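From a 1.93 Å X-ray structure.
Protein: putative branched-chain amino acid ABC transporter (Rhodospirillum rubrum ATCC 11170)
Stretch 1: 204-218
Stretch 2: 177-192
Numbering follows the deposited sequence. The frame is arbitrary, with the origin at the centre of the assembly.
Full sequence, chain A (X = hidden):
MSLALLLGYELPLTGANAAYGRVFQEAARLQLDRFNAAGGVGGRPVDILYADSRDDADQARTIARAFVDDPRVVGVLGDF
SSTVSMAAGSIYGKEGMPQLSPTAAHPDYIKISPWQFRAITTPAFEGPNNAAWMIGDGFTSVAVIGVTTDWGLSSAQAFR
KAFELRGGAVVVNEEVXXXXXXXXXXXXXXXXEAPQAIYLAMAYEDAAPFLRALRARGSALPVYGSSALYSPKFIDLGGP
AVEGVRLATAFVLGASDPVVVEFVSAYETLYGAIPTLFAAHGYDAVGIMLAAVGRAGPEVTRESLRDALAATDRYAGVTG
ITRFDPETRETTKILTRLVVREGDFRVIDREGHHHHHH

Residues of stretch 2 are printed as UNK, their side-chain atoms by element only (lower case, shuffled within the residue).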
# COMPACT_ATOMS: atom_id res chain seq x y z
N TYR A 204 15.14 1.83 -1.67
CA TYR A 204 16.00 2.64 -2.53
C TYR A 204 17.33 3.09 -1.93
O TYR A 204 18.34 3.10 -2.63
CB TYR A 204 15.22 3.85 -3.05
CG TYR A 204 14.77 4.83 -1.98
CD1 TYR A 204 15.63 5.81 -1.49
CD2 TYR A 204 13.47 4.77 -1.47
CE1 TYR A 204 15.21 6.71 -0.52
CE2 TYR A 204 13.04 5.67 -0.50
CZ TYR A 204 13.91 6.64 -0.03
OH TYR A 204 13.48 7.54 0.92
N GLU A 205 17.34 3.45 -0.65
CA GLU A 205 18.59 3.93 -0.04
C GLU A 205 19.70 2.89 -0.02
O GLU A 205 20.88 3.25 -0.03
CB GLU A 205 18.35 4.45 1.39
CG GLU A 205 17.95 3.37 2.37
CD GLU A 205 16.45 3.27 2.53
OE1 GLU A 205 15.72 3.63 1.58
OE2 GLU A 205 16.01 2.82 3.62
N ASP A 206 19.33 1.61 0.03
CA ASP A 206 20.32 0.53 0.03
C ASP A 206 20.54 -0.00 -1.39
O ASP A 206 21.66 -0.37 -1.75
CB ASP A 206 19.88 -0.64 0.93
CG ASP A 206 19.91 -0.29 2.40
OD1 ASP A 206 20.76 0.54 2.80
OD2 ASP A 206 19.10 -0.85 3.17
N ALA A 207 19.48 -0.03 -2.17
CA ALA A 207 19.54 -0.54 -3.55
C ALA A 207 20.36 0.33 -4.51
O ALA A 207 21.08 -0.20 -5.35
CB ALA A 207 18.14 -0.73 -4.09
N ALA A 208 20.25 1.64 -4.38
CA ALA A 208 20.99 2.54 -5.27
C ALA A 208 22.49 2.27 -5.19
O ALA A 208 23.15 2.06 -6.21
CB ALA A 208 20.69 4.00 -4.93
N PRO A 209 23.07 2.28 -3.97
CA PRO A 209 24.51 2.01 -3.92
C PRO A 209 24.86 0.60 -4.38
O PRO A 209 25.90 0.39 -4.99
CB PRO A 209 24.86 2.28 -2.45
CG PRO A 209 23.57 2.08 -1.72
CD PRO A 209 22.56 2.70 -2.65
N PHE A 210 24.00 -0.37 -4.08
CA PHE A 210 24.26 -1.73 -4.51
C PHE A 210 24.38 -1.81 -6.03
O PHE A 210 25.30 -2.42 -6.57
CB PHE A 210 23.16 -2.69 -4.07
CG PHE A 210 23.22 -4.02 -4.76
CD1 PHE A 210 24.31 -4.86 -4.56
CD2 PHE A 210 22.23 -4.40 -5.65
CE1 PHE A 210 24.41 -6.07 -5.25
CE2 PHE A 210 22.32 -5.61 -6.35
CZ PHE A 210 23.42 -6.44 -6.15
N LEU A 211 23.42 -1.19 -6.72
CA LEU A 211 23.42 -1.20 -8.18
C LEU A 211 24.62 -0.47 -8.77
O LEU A 211 25.12 -0.84 -9.83
CB LEU A 211 22.11 -0.61 -8.70
CG LEU A 211 20.92 -1.53 -8.39
CD1 LEU A 211 19.61 -0.83 -8.68
CD2 LEU A 211 21.06 -2.80 -9.22
N ARG A 212 25.09 0.58 -8.10
CA ARG A 212 26.26 1.31 -8.59
C ARG A 212 27.45 0.35 -8.53
O ARG A 212 28.29 0.32 -9.43
CB ARG A 212 26.55 2.54 -7.73
CG ARG A 212 25.59 3.72 -7.95
CD ARG A 212 25.93 4.87 -7.00
NE ARG A 212 27.29 5.36 -7.20
CZ ARG A 212 27.98 6.04 -6.29
NH1 ARG A 212 27.44 6.32 -5.11
NH2 ARG A 212 29.21 6.45 -6.57
N ALA A 213 27.53 -0.45 -7.47
CA ALA A 213 28.62 -1.40 -7.32
C ALA A 213 28.47 -2.54 -8.33
O ALA A 213 29.44 -2.96 -8.96
CB ALA A 213 28.63 -1.96 -5.89
N LEU A 214 27.25 -3.04 -8.48
CA LEU A 214 26.99 -4.12 -9.41
C LEU A 214 27.38 -3.70 -10.83
O LEU A 214 28.10 -4.42 -11.53
CB LEU A 214 25.50 -4.50 -9.38
CG LEU A 214 25.06 -5.57 -10.39
CD1 LEU A 214 25.72 -6.90 -10.04
CD2 LEU A 214 23.55 -5.70 -10.37
N ARG A 215 26.91 -2.54 -11.27
CA ARG A 215 27.22 -2.07 -12.61
C ARG A 215 28.68 -1.68 -12.78
O ARG A 215 29.23 -1.79 -13.88
CB ARG A 215 26.33 -0.89 -12.99
CG ARG A 215 24.84 -1.18 -12.98
CD ARG A 215 24.49 -2.42 -13.80
NE ARG A 215 23.05 -2.59 -13.92
CZ ARG A 215 22.44 -3.73 -14.22
NH1 ARG A 215 23.17 -4.82 -14.45
NH2 ARG A 215 21.12 -3.79 -14.30
N ALA A 216 29.30 -1.22 -11.70
CA ALA A 216 30.70 -0.82 -11.77
C ALA A 216 31.57 -2.03 -12.08
O ALA A 216 32.57 -1.93 -12.78
CB ALA A 216 31.13 -0.19 -10.45
N ARG A 217 31.17 -3.19 -11.56
CA ARG A 217 31.91 -4.40 -11.81
C ARG A 217 31.61 -5.02 -13.17
O ARG A 217 32.13 -6.09 -13.50
CB ARG A 217 31.66 -5.41 -10.68
CG ARG A 217 32.32 -4.98 -9.38
CD ARG A 217 32.25 -6.06 -8.34
NE ARG A 217 32.72 -7.33 -8.88
CZ ARG A 217 32.85 -8.44 -8.16
NH1 ARG A 217 32.54 -8.42 -6.87
NH2 ARG A 217 33.26 -9.56 -8.73
N GLY A 218 30.77 -4.35 -13.95
CA GLY A 218 30.46 -4.83 -15.29
C GLY A 218 29.25 -5.72 -15.51
O GLY A 218 28.95 -6.07 -16.66
N UNK A 177 21.45 -6.77 6.19
CA UNK A 177 20.81 -5.84 7.12
C UNK A 177 20.57 -4.47 6.50
O UNK A 177 21.25 -4.08 5.54
c UNK A 177 22.85 -7.02 6.57
c UNK A 177 23.12 -5.91 7.57
c UNK A 177 21.81 -5.78 8.27
N UNK A 178 19.60 -3.72 7.03
CA UNK A 178 19.31 -2.38 6.50
C UNK A 178 20.58 -1.56 6.65
O UNK A 178 21.26 -1.67 7.67
c UNK A 178 18.69 -4.06 8.14
c UNK A 178 17.53 -3.15 7.88
c UNK A 178 18.20 -1.88 7.42
N UNK A 179 20.91 -0.77 5.63
CA UNK A 179 22.12 0.05 5.71
C UNK A 179 23.38 -0.65 5.25
O UNK A 179 24.45 -0.03 5.20
N UNK A 180 23.28 -1.93 4.90
CA UNK A 180 24.44 -2.68 4.45
C UNK A 180 25.17 -1.98 3.31
O UNK A 180 24.54 -1.46 2.38
c UNK A 180 24.04 -4.08 4.00
o UNK A 180 26.26 -4.96 3.92
n UNK A 180 24.98 -5.27 2.11
c UNK A 180 25.19 -4.81 3.34
N UNK A 181 26.49 -1.98 3.37
CA UNK A 181 27.28 -1.34 2.32
C UNK A 181 28.33 -2.23 1.67
O UNK A 181 29.10 -1.76 0.84
c UNK A 181 24.05 2.41 2.03
n UNK A 181 23.23 3.45 2.09
c UNK A 181 26.91 1.10 3.01
n UNK A 181 25.34 2.59 1.75
c UNK A 181 26.33 1.52 1.66
n UNK A 181 23.57 1.18 2.25
c UNK A 181 27.91 -0.04 2.84
N UNK A 182 28.39 -3.51 2.02
CA UNK A 182 29.36 -4.38 1.36
C UNK A 182 28.61 -5.25 0.36
O UNK A 182 27.69 -5.99 0.72
c UNK A 182 29.28 -6.24 3.07
c UNK A 182 28.93 -6.59 6.72
n UNK A 182 29.30 -7.53 7.57
c UNK A 182 28.93 -5.71 4.43
n UNK A 182 28.20 -5.56 7.14
n UNK A 182 29.29 -6.68 5.45
c UNK A 182 30.12 -5.25 2.35
N UNK A 183 29.01 -5.14 -0.90
CA UNK A 183 28.36 -5.86 -1.97
C UNK A 183 29.29 -6.79 -2.75
O UNK A 183 28.83 -7.63 -3.51
c UNK A 183 27.73 -4.85 -2.94
c UNK A 183 27.52 -2.39 -2.46
c UNK A 183 25.95 -3.88 -1.43
c UNK A 183 25.79 -1.49 -1.04
c UNK A 183 27.06 -3.68 -2.26
c UNK A 183 25.32 -2.79 -0.82
c UNK A 183 26.90 -1.29 -1.86
N UNK A 184 30.60 -6.63 -2.57
CA UNK A 184 31.56 -7.45 -3.30
C UNK A 184 31.35 -8.95 -3.24
O UNK A 184 31.44 -9.63 -4.27
c UNK A 184 33.50 -5.85 -3.50
o UNK A 184 33.31 -5.68 -4.73
c UNK A 184 32.99 -7.12 -2.87
o UNK A 184 34.09 -5.01 -2.78
N UNK A 185 31.05 -9.49 -2.06
CA UNK A 185 30.85 -10.92 -1.95
C UNK A 185 29.59 -11.40 -2.67
O UNK A 185 29.63 -12.40 -3.39
o UNK A 185 32.11 -10.82 1.42
c UNK A 185 30.79 -11.35 -0.49
c UNK A 185 32.12 -11.15 0.22
o UNK A 185 33.17 -11.34 -0.44
N UNK A 186 28.48 -10.70 -2.47
CA UNK A 186 27.24 -11.09 -3.12
C UNK A 186 27.40 -10.99 -4.63
O UNK A 186 26.83 -11.77 -5.38
c UNK A 186 26.36 -8.74 -2.90
c UNK A 186 26.05 -10.20 -2.66
c UNK A 186 24.79 -10.60 -3.41
N UNK A 187 28.20 -10.02 -5.08
CA UNK A 187 28.42 -9.85 -6.50
C UNK A 187 29.27 -10.99 -7.06
O UNK A 187 29.06 -11.44 -8.18
c UNK A 187 28.10 -7.36 -6.51
c UNK A 187 29.54 -8.44 -8.26
c UNK A 187 29.09 -8.49 -6.81
c UNK A 187 28.65 -5.97 -6.73
N UNK A 188 30.23 -11.45 -6.26
CA UNK A 188 31.09 -12.56 -6.68
C UNK A 188 30.23 -13.81 -6.81
O UNK A 188 30.38 -14.60 -7.74
o UNK A 188 33.24 -10.87 -6.58
c UNK A 188 33.28 -11.75 -5.70
o UNK A 188 34.18 -11.80 -4.84
c UNK A 188 32.19 -12.80 -5.65
N UNK A 189 29.31 -13.98 -5.87
CA UNK A 189 28.41 -15.12 -5.85
C UNK A 189 27.49 -15.11 -7.07
O UNK A 189 27.18 -16.17 -7.63
c UNK A 189 26.61 -16.24 -4.42
c UNK A 189 26.08 -16.36 -3.00
o UNK A 189 25.86 -17.50 -2.55
o UNK A 189 25.88 -15.32 -2.34
c UNK A 189 27.61 -15.11 -4.55
N UNK A 190 27.05 -13.92 -7.46
CA UNK A 190 26.19 -13.78 -8.63
C UNK A 190 27.03 -14.13 -9.86
O UNK A 190 26.56 -14.77 -10.80
c UNK A 190 25.66 -12.34 -8.75
c UNK A 190 24.65 -12.07 -7.64
c UNK A 190 24.14 -10.64 -7.58
c UNK A 190 25.06 -12.11 -10.12
N UNK A 191 28.28 -13.70 -9.84
CA UNK A 191 29.20 -13.96 -10.94
C UNK A 191 29.45 -15.46 -11.11
O UNK A 191 29.51 -15.97 -12.22
o UNK A 191 31.89 -9.92 -10.99
o UNK A 191 32.91 -11.84 -10.65
c UNK A 191 30.65 -11.90 -11.38
c UNK A 191 30.53 -13.25 -10.70
c UNK A 191 31.90 -11.17 -10.98
N UNK A 192 29.59 -16.17 -9.99
CA UNK A 192 29.85 -17.60 -10.04
C UNK A 192 28.61 -18.44 -10.36
O UNK A 192 28.69 -19.36 -11.17
c UNK A 192 30.47 -18.08 -8.72
c UNK A 192 31.77 -17.36 -8.38
o UNK A 192 32.52 -17.00 -9.32
o UNK A 192 32.06 -17.18 -7.18
O HOH W 1 20.53 -3.49 2.75
O HOH W 2 21.20 3.80 3.87

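Position 177 has three side-chain carbons closing a ring onto its backbone N: Pro 177. It makes no direct contact, but one water donates to its O and, weakly, to Asp 206 OD2. Position 178 repeats that ring and is Pro 178, its CA 3.7 Å from Asp 206 OD2. Position 179 has no side-chain atom: Gly 179. Its phi of 87° would jam a CB against the preceding carbonyl O, and its bare N donates to Asp 206 OD2 at 3.1 Å, nearly straight, and weakly to Asp 206 OD1, also at 3.1 Å.

Position 180 carries two carbons, the second bearing one O and one N: Asn 180. Its N bonds to Pro 177 O at 3.0 Å, closing a type II turn that presents the glycine N to the aspartate. Position 181 runs three carbons, a nitrogen, then a carbon with two more nitrogens: Arg 181. Arg 181 NH1 meets Asp 206 OD1 at 2.9 Å in a salt bridge, and Pro 209 CG lies over one face of the guanidinium, 3.8 Å from Arg 181 CZ. Position 182 has the same pattern but touches nothing on stretch 1: Arg 182.

Position 183 is one carbon followed by a six-carbon ring, hence Phe 183. Its face receives Phe 210 CA, 3.7 Å from the ring centroid and almost on the normal, while the edge of the Phe 210 ring is offset toward that same ring. Ala 213 CB comes within 3.6 Å of Phe 183 CD2. Phe 183 also N-caps the following helix.

Position 184, two carbons with two oxygens on the second, is Asp 184; OD1 pairs loosely with Arg 217 NH1 at 3.6 Å. Position 185 shows the same set, pointing away from stretch 1: Asp 185. Position 186 has one carbon carrying two, so it is Val 186, with CG1 4.1 Å from Phe 210 CE1.

Position 187 has four carbons forked at the first, one arm two carbons long: Ile 187. Ile 187 CD1 reaches Leu 214 CA at 3.7 Å, and Ile 187 CG2 lies over one face of the Arg 217 guanidinium, 3.3 Å from Arg 217 NH1. Position 188, again two carbons and two oxygens, is Asp 188; OD2 accepts from Arg 217 NH2 at 2.5 Å and from Arg 217 NH1 at 2.6 Å. Position 189 has three carbons ending in two oxygens, out of reach: Glu 189. Position 190 repeats the forked four carbons as Ile 190, CD1 4.5 Å from Phe 210 CZ. Position 191, three carbons and two oxygens, is Glu 191, OE2 2.7 Å from Arg 217 NH2 in a salt bridge. Position 192, two carbons and two oxygens, is Asp 192, without contact.

The contact works by register: stepping by four, 206, 210 and 214 meet 179, 183 and 187, starting where a glycine N meets a carboxylate. Apolar packing fills the middle, and a salt-bridged arginine from each stretch secures an end.

Stretch 2 (177-192) PPGNRRFDDVIDEIED
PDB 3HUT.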